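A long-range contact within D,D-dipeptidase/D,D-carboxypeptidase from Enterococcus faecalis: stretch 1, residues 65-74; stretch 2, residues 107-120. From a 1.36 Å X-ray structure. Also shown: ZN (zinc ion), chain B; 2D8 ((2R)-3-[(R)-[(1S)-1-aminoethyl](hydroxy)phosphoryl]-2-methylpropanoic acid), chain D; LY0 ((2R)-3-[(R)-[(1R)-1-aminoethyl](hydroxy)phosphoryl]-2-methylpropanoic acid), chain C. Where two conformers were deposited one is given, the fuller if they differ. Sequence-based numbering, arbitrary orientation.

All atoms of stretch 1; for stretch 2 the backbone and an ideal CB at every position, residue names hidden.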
# COMPACT_ATOMS: atom_id res chain seq x y z
N GLY A 65 -1.48 9.69 -20.46
CA GLY A 65 -0.87 9.28 -21.72
C GLY A 65 0.39 8.48 -21.46
O GLY A 65 0.36 7.44 -20.81
N ASN A 66 1.51 8.99 -21.97
CA ASN A 66 2.81 8.38 -21.74
C ASN A 66 3.70 9.24 -20.87
O ASN A 66 4.90 9.00 -20.78
CB ASN A 66 3.51 8.15 -23.09
CG ASN A 66 2.75 7.19 -23.96
OD1 ASN A 66 2.69 6.00 -23.67
ND2 ASN A 66 2.16 7.71 -25.04
N SER A 67 3.12 10.25 -20.22
CA SER A 67 3.92 11.19 -19.45
C SER A 67 4.42 10.62 -18.12
O SER A 67 5.41 11.11 -17.57
CB SER A 67 3.15 12.51 -19.24
OG SER A 67 1.90 12.27 -18.63
N ILE A 68 3.74 9.60 -17.61
CA ILE A 68 4.17 8.93 -16.39
C ILE A 68 4.55 7.50 -16.71
O ILE A 68 3.79 6.78 -17.37
CB ILE A 68 3.07 8.91 -15.31
CG1 ILE A 68 2.75 10.34 -14.86
CG2 ILE A 68 3.50 8.06 -14.11
CD1 ILE A 68 1.52 10.44 -13.96
N VAL A 69 5.72 7.09 -16.25
CA VAL A 69 6.14 5.71 -16.45
C VAL A 69 6.35 4.98 -15.13
O VAL A 69 6.80 5.57 -14.13
CB VAL A 69 7.41 5.63 -17.30
CG1 VAL A 69 7.16 6.21 -18.69
CG2 VAL A 69 8.55 6.35 -16.62
N PRO A 70 5.99 3.69 -15.11
CA PRO A 70 6.30 2.88 -13.94
C PRO A 70 7.78 2.55 -13.98
O PRO A 70 8.30 2.18 -15.04
CB PRO A 70 5.44 1.63 -14.14
CG PRO A 70 5.28 1.52 -15.62
CD PRO A 70 5.26 2.93 -16.14
N VAL A 71 8.45 2.76 -12.87
CA VAL A 71 9.89 2.58 -12.76
C VAL A 71 10.21 1.27 -12.04
O VAL A 71 11.14 0.56 -12.41
CB VAL A 71 10.56 3.78 -12.03
CG1 VAL A 71 12.04 3.50 -11.76
CG2 VAL A 71 10.40 5.06 -12.83
N SER A 72 9.44 0.96 -11.00
CA SER A 72 9.66 -0.26 -10.24
C SER A 72 8.37 -0.65 -9.56
O SER A 72 7.75 0.17 -8.90
CB SER A 72 10.74 -0.03 -9.17
OG SER A 72 11.07 -1.25 -8.54
N GLY A 73 7.97 -1.91 -9.74
CA GLY A 73 6.79 -2.45 -9.09
C GLY A 73 7.15 -3.57 -8.14
O GLY A 73 7.87 -3.34 -7.16
N TYR A 74 6.66 -4.77 -8.41
CA TYR A 74 7.05 -5.91 -7.60
C TYR A 74 8.56 -6.13 -7.69
O TYR A 74 9.13 -6.09 -8.78
CB TYR A 74 6.34 -7.18 -8.06
CG TYR A 74 6.83 -8.40 -7.32
CD1 TYR A 74 6.42 -8.64 -6.01
CD2 TYR A 74 7.73 -9.27 -7.89
CE1 TYR A 74 6.87 -9.74 -5.30
CE2 TYR A 74 8.21 -10.39 -7.19
CZ TYR A 74 7.76 -10.59 -5.89
OH TYR A 74 8.21 -11.67 -5.18
N UNK A 107 8.01 -2.71 0.88
CA UNK A 107 6.69 -2.83 0.28
C UNK A 107 6.72 -3.32 -1.13
O UNK A 107 5.73 -3.83 -1.63
CB UNK A 107 5.97 -1.48 0.32
N UNK A 108 7.85 -3.14 -1.81
CA UNK A 108 7.90 -3.61 -3.19
C UNK A 108 7.77 -5.13 -3.28
O UNK A 108 7.34 -5.66 -4.31
CB UNK A 108 9.20 -3.16 -3.85
N UNK A 109 8.13 -5.83 -2.21
CA UNK A 109 8.03 -7.28 -2.18
C UNK A 109 6.59 -7.77 -2.00
O UNK A 109 6.35 -8.96 -1.99
CB UNK A 109 8.91 -7.83 -1.06
N UNK A 110 5.63 -6.85 -1.87
CA UNK A 110 4.22 -7.25 -1.71
C UNK A 110 3.40 -7.17 -3.00
O UNK A 110 2.29 -7.69 -3.06
CB UNK A 110 3.56 -6.37 -0.65
N UNK A 111 3.92 -6.49 -4.01
CA UNK A 111 3.13 -6.22 -5.20
C UNK A 111 2.15 -5.07 -5.06
O UNK A 111 1.36 -4.83 -5.98
CB UNK A 111 2.36 -7.48 -5.59
N UNK A 112 2.19 -4.36 -3.93
CA UNK A 112 1.28 -3.24 -3.65
C UNK A 112 1.93 -1.88 -3.84
O UNK A 112 1.25 -0.87 -3.72
CB UNK A 112 0.75 -3.35 -2.22
N UNK A 113 3.23 -1.84 -4.12
CA UNK A 113 3.94 -0.57 -4.21
C UNK A 113 4.50 -0.34 -5.59
O UNK A 113 4.95 -1.26 -6.25
CB UNK A 113 5.07 -0.51 -3.18
N UNK A 114 4.48 0.92 -6.00
CA UNK A 114 5.02 1.29 -7.29
C UNK A 114 5.78 2.60 -7.18
O UNK A 114 5.36 3.53 -6.49
CB UNK A 114 3.91 1.40 -8.33
N UNK A 115 6.93 2.65 -7.86
CA UNK A 115 7.68 3.89 -8.04
C UNK A 115 7.34 4.43 -9.41
O UNK A 115 7.42 3.70 -10.41
CB UNK A 115 9.19 3.67 -7.89
N UNK A 116 6.95 5.70 -9.47
CA UNK A 116 6.58 6.35 -10.72
C UNK A 116 7.54 7.49 -11.05
O UNK A 116 8.14 8.10 -10.16
CB UNK A 116 5.14 6.87 -10.64
N UNK A 117 7.69 7.78 -12.34
CA UNK A 117 8.54 8.88 -12.74
C UNK A 117 8.03 9.59 -13.97
O UNK A 117 7.23 9.05 -14.74
CB UNK A 117 9.96 8.38 -12.99
N UNK A 118 8.49 10.83 -14.12
CA UNK A 118 8.28 11.60 -15.34
C UNK A 118 8.89 10.86 -16.52
O UNK A 118 10.00 10.32 -16.42
CB UNK A 118 8.88 13.00 -15.21
N UNK A 119 8.18 10.80 -17.64
CA UNK A 119 8.72 10.15 -18.82
C UNK A 119 9.81 10.99 -19.46
O UNK A 119 9.52 11.94 -20.20
CB UNK A 119 7.61 9.87 -19.83
N UNK A 120 11.05 10.65 -19.17
CA UNK A 120 12.20 11.25 -19.82
C UNK A 120 13.18 10.12 -20.13
O UNK A 120 13.19 9.10 -19.45
CB UNK A 120 12.84 12.33 -18.95
ZN ZN B . 9.65 2.43 -4.11
C4 2D8 D . 12.68 2.65 -1.30
C5 2D8 D . 11.72 1.82 -0.51
C6 2D8 D . 12.04 0.34 -0.69
C7 2D8 D . 11.80 2.25 0.94
N1 2D8 D . 13.52 3.51 -5.29
P 2D8 D . 12.29 2.78 -3.06
C1 2D8 D . 14.72 2.04 -3.75
C2 2D8 D . 13.81 3.24 -3.94
O31 2D8 D . 11.77 1.41 -3.54
O32 2D8 D . 11.17 3.83 -3.39
O61 2D8 D . 11.10 -0.43 -0.66
O62 2D8 D . 13.20 -0.01 -0.83
P LY0 C . 12.29 2.78 -3.07
C1 LY0 C . 14.71 2.01 -3.73
N1 LY0 C . 14.42 4.32 -3.52
C2 LY0 C . 13.79 3.17 -4.03
C4 LY0 C . 12.69 2.65 -1.30
C5 LY0 C . 11.72 1.82 -0.51
C6 LY0 C . 12.04 0.34 -0.69
C7 LY0 C . 11.80 2.25 0.94
O31 LY0 C . 11.75 1.41 -3.53
O32 LY0 C . 11.17 3.83 -3.39
O61 LY0 C . 11.10 -0.43 -0.66
O62 LY0 C . 13.20 -0.01 -0.83

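Position 107 has nothing of stretch 1 within reach of its CB, so stretch 1 sets no preference. The residue is Glu107.

At 108 the ideal CB lies 3.6 Å from Gly73 O, a backbone acceptor, and the zinc ion is close by. A side chain with both a donor and a metal ligand would suit; histidine offers both, while cysteine or an acid could serve the metal alone. It is His108. His108 ND1 donates to Gly73 O at 2.7 Å, at the ring edge, and His108 NE2 binds ZN at 2.0 Å.

At 109 CA-to-CB points away from stretch 1, and many side chains would fit. It is Gln109. Gln109 O sits 3.4 Å from Tyr74 CE1, near the ring plane, and a water links Gln109 O with Tyr74 OH.

Position 110 also points away and is unconstrained by stretch 1. Thr110 OG1 donates to Glu107 O at 2.7 Å.

Position 111 has phi 80° and psi 5°. A CB would be jammed against the carbonyl O of 110, which calls for glycine. It is Gly111, with its N 3.9 Å from Tyr74 CD1.

Position 112 points away, so stretch 1 leaves the choice open. It is Leu112.

Position 113 opens the strand with a sideways CB and no stretch 1 atom within 5.5 Å. Small or larger residues would pass this test. It is Ala113, whose backbone O receives a CA-H...O contact from Gly73 CA at 3.6 Å.

At 114 the CB points sideways, with the apolar Pro70 ring in reach of a longer side chain. Isoleucine, leucine or methionine would suit. It is Ile114; CD1 meets Pro70 CB at 3.8 Å.

At 115 the CB shares a sheet face with Ser72, and the zinc lies beyond. An acid or histidine is expected. Asp115 binds ZN through OD1 at 2.0 Å and OD2 at 2.4 Å. Asp115 N donates to Ser72 O at 2.8 Å. Asp115 O accepts from Val71 N at 2.8 Å and, weakly, from Ser72 N at 3.5 Å, where the bulge shifts the register.

At 116 the CB is on the face of Pro70, 4.0 Å from Ile68 CG2. A branched apolar residue fits. Leu116 packs CB on Ile68 CG2 at 4.0 Å and brings CD2 to 4.0 Å from Pro70 CA.

At 117 an ideal CB would be only 3.4 Å from Val71 CG2, so glycine is favoured. Gly117 pairs with Val69: Val69 N to Gly117 O is 2.9 Å, Gly117 N to Val69 O 3.0 Å.

Position 118 points away, and many residues are possible. It is Leu118.

At 119 the CB points toward stretch 1, near the acceptors Asn66 O and Ser67 O. A short donor suits: asparagine, serine or threonine. Asn119 ND2 donates to Asn66 O at 2.6 Å, and Asn119 N to Ser67 O at 2.8 Å.

Position 120 points away, out of contact. It is Lys120.

Stretch 2 (107-120) EHQTGLAIDLGLNK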
# COMPACT_ATOMS: atom_id res chain seq x y z
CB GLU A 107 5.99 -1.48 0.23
CG GLU A 107 5.73 -0.86 1.55
CD GLU A 107 4.80 0.33 1.43
OE1 GLU A 107 4.92 1.13 0.46
OE2 GLU A 107 3.96 0.43 2.32
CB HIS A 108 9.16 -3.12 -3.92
CG HIS A 108 9.08 -1.68 -4.32
ND1 HIS A 108 8.54 -1.27 -5.52
CD2 HIS A 108 9.45 -0.56 -3.66
CE1 HIS A 108 8.59 0.05 -5.58
NE2 HIS A 108 9.14 0.50 -4.47
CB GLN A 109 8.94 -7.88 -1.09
CG GLN A 109 10.44 -7.64 -1.36
CD GLN A 109 11.30 -8.11 -0.21
OE1 GLN A 109 11.90 -7.28 0.49
NE2 GLN A 109 11.34 -9.42 0.02
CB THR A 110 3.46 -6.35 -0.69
OG1 THR A 110 3.35 -5.02 -1.21
CG2 THR A 110 4.13 -6.34 0.69
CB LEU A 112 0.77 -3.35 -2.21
CG LEU A 112 0.02 -4.64 -1.84
CD1 LEU A 112 -0.28 -4.65 -0.35
CD2 LEU A 112 -1.27 -4.81 -2.64
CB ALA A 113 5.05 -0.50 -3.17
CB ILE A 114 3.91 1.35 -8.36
CG1 ILE A 114 4.53 1.54 -9.75
CG2 ILE A 114 2.87 2.41 -8.04
CD1 ILE A 114 3.83 0.78 -10.85
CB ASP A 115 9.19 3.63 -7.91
CG ASP A 115 9.59 3.18 -6.50
OD1 ASP A 115 8.86 3.48 -5.57
OD2 ASP A 115 10.61 2.49 -6.28
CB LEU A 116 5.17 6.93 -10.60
CG LEU A 116 4.08 5.91 -10.26
CD1 LEU A 116 2.77 6.63 -10.01
CD2 LEU A 116 3.91 4.91 -11.40
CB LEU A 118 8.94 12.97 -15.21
CG LEU A 118 8.04 14.13 -14.84
CD1 LEU A 118 8.83 15.42 -14.73
CD2 LEU A 118 6.94 14.28 -15.87
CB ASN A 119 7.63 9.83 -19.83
CG ASN A 119 8.11 8.92 -20.97
OD1 ASN A 119 9.23 9.03 -21.44
ND2 ASN A 119 7.23 8.02 -21.41
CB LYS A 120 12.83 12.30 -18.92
CG LYS A 120 13.31 11.76 -17.59
CD LYS A 120 13.77 12.89 -16.68
CE LYS A 120 12.63 13.85 -16.37
NZ LYS A 120 13.02 14.87 -15.35
O HOH W 1 7.42 -11.45 -2.24
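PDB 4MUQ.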